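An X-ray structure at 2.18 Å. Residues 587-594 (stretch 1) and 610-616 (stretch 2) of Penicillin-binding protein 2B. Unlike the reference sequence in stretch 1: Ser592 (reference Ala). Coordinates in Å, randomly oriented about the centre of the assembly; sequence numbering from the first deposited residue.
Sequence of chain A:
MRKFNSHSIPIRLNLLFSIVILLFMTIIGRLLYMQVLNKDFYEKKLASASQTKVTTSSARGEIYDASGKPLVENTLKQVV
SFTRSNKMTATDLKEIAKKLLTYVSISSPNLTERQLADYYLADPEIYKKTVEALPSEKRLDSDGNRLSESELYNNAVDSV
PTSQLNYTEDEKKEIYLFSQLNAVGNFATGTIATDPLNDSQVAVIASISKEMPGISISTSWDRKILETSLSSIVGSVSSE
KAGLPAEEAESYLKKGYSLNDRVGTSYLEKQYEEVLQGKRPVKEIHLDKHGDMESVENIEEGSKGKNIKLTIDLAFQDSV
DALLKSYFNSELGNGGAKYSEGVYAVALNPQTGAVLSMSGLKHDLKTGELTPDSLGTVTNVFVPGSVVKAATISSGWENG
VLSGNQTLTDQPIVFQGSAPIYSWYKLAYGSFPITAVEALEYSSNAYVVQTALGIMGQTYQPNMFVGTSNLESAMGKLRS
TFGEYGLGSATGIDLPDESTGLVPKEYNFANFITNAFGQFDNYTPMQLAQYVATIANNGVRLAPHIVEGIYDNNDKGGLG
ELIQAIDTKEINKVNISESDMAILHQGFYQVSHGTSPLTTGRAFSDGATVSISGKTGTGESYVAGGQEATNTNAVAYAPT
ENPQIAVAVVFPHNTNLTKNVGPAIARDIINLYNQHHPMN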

# COMPACT_ATOMS: atom_id res chain seq x y z
N GLY A 587 18.64 -8.15 26.78
CA GLY A 587 19.47 -8.63 25.68
C GLY A 587 19.70 -7.60 24.59
O GLY A 587 20.83 -7.40 24.14
N PHE A 588 18.63 -6.95 24.13
CA PHE A 588 18.75 -5.91 23.10
C PHE A 588 19.57 -4.72 23.62
O PHE A 588 20.21 -3.99 22.85
CB PHE A 588 17.38 -5.41 22.61
CG PHE A 588 16.75 -6.27 21.55
CD1 PHE A 588 16.87 -7.65 21.57
CD2 PHE A 588 16.01 -5.70 20.52
CE1 PHE A 588 16.27 -8.46 20.61
CE2 PHE A 588 15.42 -6.51 19.53
CZ PHE A 588 15.56 -7.89 19.59
N TYR A 589 19.54 -4.51 24.92
CA TYR A 589 20.29 -3.39 25.49
C TYR A 589 21.79 -3.70 25.52
O TYR A 589 22.60 -2.84 25.19
CB TYR A 589 19.80 -3.05 26.90
CG TYR A 589 20.64 -1.97 27.56
CD1 TYR A 589 20.37 -0.61 27.35
CD2 TYR A 589 21.71 -2.30 28.38
CE1 TYR A 589 21.13 0.37 27.94
CE2 TYR A 589 22.48 -1.32 28.98
CZ TYR A 589 22.18 0.01 28.76
OH TYR A 589 22.91 1.01 29.33
N GLN A 590 22.14 -4.92 25.89
CA GLN A 590 23.53 -5.38 25.91
C GLN A 590 24.14 -5.60 24.52
O GLN A 590 25.36 -5.57 24.37
CB GLN A 590 23.64 -6.64 26.80
CG GLN A 590 23.38 -6.37 28.32
CD GLN A 590 23.72 -7.54 29.25
OE1 GLN A 590 24.45 -8.48 28.91
NE2 GLN A 590 23.15 -7.50 30.45
N VAL A 591 23.32 -5.84 23.51
CA VAL A 591 23.79 -5.93 22.14
C VAL A 591 24.49 -4.62 21.80
O VAL A 591 25.46 -4.60 21.03
CB VAL A 591 22.59 -6.09 21.15
CG1 VAL A 591 22.98 -5.72 19.73
CG2 VAL A 591 22.03 -7.51 21.21
N SER A 592 23.99 -3.51 22.35
CA SER A 592 24.50 -2.19 21.99
C SER A 592 25.37 -1.54 23.07
O SER A 592 25.98 -0.52 22.81
CB SER A 592 23.38 -1.23 21.61
OG SER A 592 22.45 -1.12 22.67
N HIS A 593 25.42 -2.12 24.27
CA HIS A 593 26.12 -1.52 25.41
C HIS A 593 27.15 -2.46 26.02
O HIS A 593 27.87 -2.07 26.94
CB HIS A 593 25.16 -1.01 26.49
CG HIS A 593 24.30 0.14 26.04
ND1 HIS A 593 23.18 -0.02 25.25
CD2 HIS A 593 24.39 1.47 26.30
CE1 HIS A 593 22.63 1.16 25.03
NE2 HIS A 593 23.35 2.08 25.64
N GLY A 594 27.21 -3.70 25.53
CA GLY A 594 28.08 -4.72 26.13
C GLY A 594 29.57 -4.49 25.97
O GLY A 594 30.02 -3.72 25.13
N VAL A 610 20.58 9.34 21.69
CA VAL A 610 19.74 8.75 22.74
C VAL A 610 20.19 7.30 22.90
O VAL A 610 20.84 6.75 22.01
CB VAL A 610 18.23 8.71 22.36
CG1 VAL A 610 17.58 10.08 22.50
CG2 VAL A 610 18.02 8.11 20.98
N SER A 611 19.85 6.71 24.04
CA SER A 611 20.13 5.31 24.30
C SER A 611 19.33 4.41 23.35
O SER A 611 18.11 4.48 23.30
CB SER A 611 19.78 4.98 25.75
OG SER A 611 19.95 3.59 26.00
N ILE A 612 20.05 3.56 22.63
CA ILE A 612 19.51 2.68 21.59
C ILE A 612 19.68 1.22 22.02
O ILE A 612 20.75 0.82 22.50
CB ILE A 612 20.27 2.91 20.26
CG1 ILE A 612 20.02 4.34 19.77
CG2 ILE A 612 19.79 1.90 19.22
CD1 ILE A 612 20.64 4.68 18.47
N SER A 613 18.60 0.45 21.86
CA SER A 613 18.61 -1.00 22.04
C SER A 613 18.31 -1.66 20.69
O SER A 613 17.58 -1.09 19.87
CB SER A 613 17.56 -1.40 23.08
OG SER A 613 17.81 -0.77 24.33
N GLY A 614 18.87 -2.82 20.41
CA GLY A 614 18.63 -3.40 19.11
C GLY A 614 19.18 -4.80 18.95
O GLY A 614 19.57 -5.44 19.94
N LYS A 615 19.25 -5.26 17.70
CA LYS A 615 19.74 -6.62 17.41
C LYS A 615 20.24 -6.62 15.97
O LYS A 615 19.61 -6.06 15.09
CB LYS A 615 18.60 -7.64 17.62
CG LYS A 615 18.94 -9.10 17.35
CD LYS A 615 19.91 -9.63 18.40
CE LYS A 615 20.44 -11.02 18.06
NZ LYS A 615 21.41 -11.01 16.90
N THR A 616 21.41 -7.21 15.73
CA THR A 616 22.01 -7.30 14.41
C THR A 616 21.67 -8.61 13.68
O THR A 616 21.27 -9.62 14.29
CB THR A 616 23.54 -7.35 14.51
OG1 THR A 616 23.91 -8.48 15.31
CG2 THR A 616 24.10 -6.04 15.08

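How does a helix come to bond with the backbone of a strand? The helix of stretch 1 crosses strand 613-616 steeply, at 78° between their N-to-C directions, with the axes 5.6 Å apart at their closest. The backbones come close at Gly614, whose CA lies 4.7 Å from the CA of Phe588; a CB here would point away from the helix, so the missing side chain is not what makes the room. Gly614 N donates a hydrogen bond to Phe588 O, 3.0 Å away and nearly straight at 163°. That carbonyl is free to accept it because the helical backbone bonds within the stretch do not use it. Two CA-H...O contacts flank the bond: Ser613 CA lies 3.5 Å from Phe588 O, and Phe588 CA lies 3.3 Å from Gly614 O. The two carbonyl oxygens, Phe588 O and Gly614 O, are also 3.3 Å apart, but as two acceptors they do not bond.

What does the Phe588 side chain, part of the residue most covered by the other stretch, find there? Its CB points toward the strand, and with chi1 in the m well the ring lays one face against Lys615. Lys615 CB sits 3.9 Å from the centroid of the Phe588 ring, 20° off its normal, a CH-pi contact in which an aliphatic carbon meets the pi cloud. The charged end of the lysine leads away from the helix, and Lys615 NZ hydrogen-bonds to Thr616 O at 3.0 Å, so the methylene groups are left for the apolar contact.

How does Val591, one turn along the helix, extend this packing? Its N bonds to Gly587 O at 3.0 Å, and its side chain, in the t rotamer, faces the strand. Val591 CB comes within 3.3 Å of Gly614 O, while Val591 CG2 lies 4.1 Å from Lys615 CD. The valine thus combines close packing against the glycine backbone with a looser apolar contact along the lysine chain.

What ties the residues before the strand to the helix? Ser592, which differs from the reference alanine, donates from OG to Ile612 O at 2.6 Å, a short hydrogen bond that an alanine side chain could not supply. Beside it, the edge of the His593 ring approaches the same carbonyl, with His593 CE1 3.2 Å from Ile612 O. The imidazole is held by a hydrogen bond from His593 ND1 to Tyr589 O at 2.9 Å; a weak one joins His593 ND1 to Ser592 OG, also at 2.9 Å.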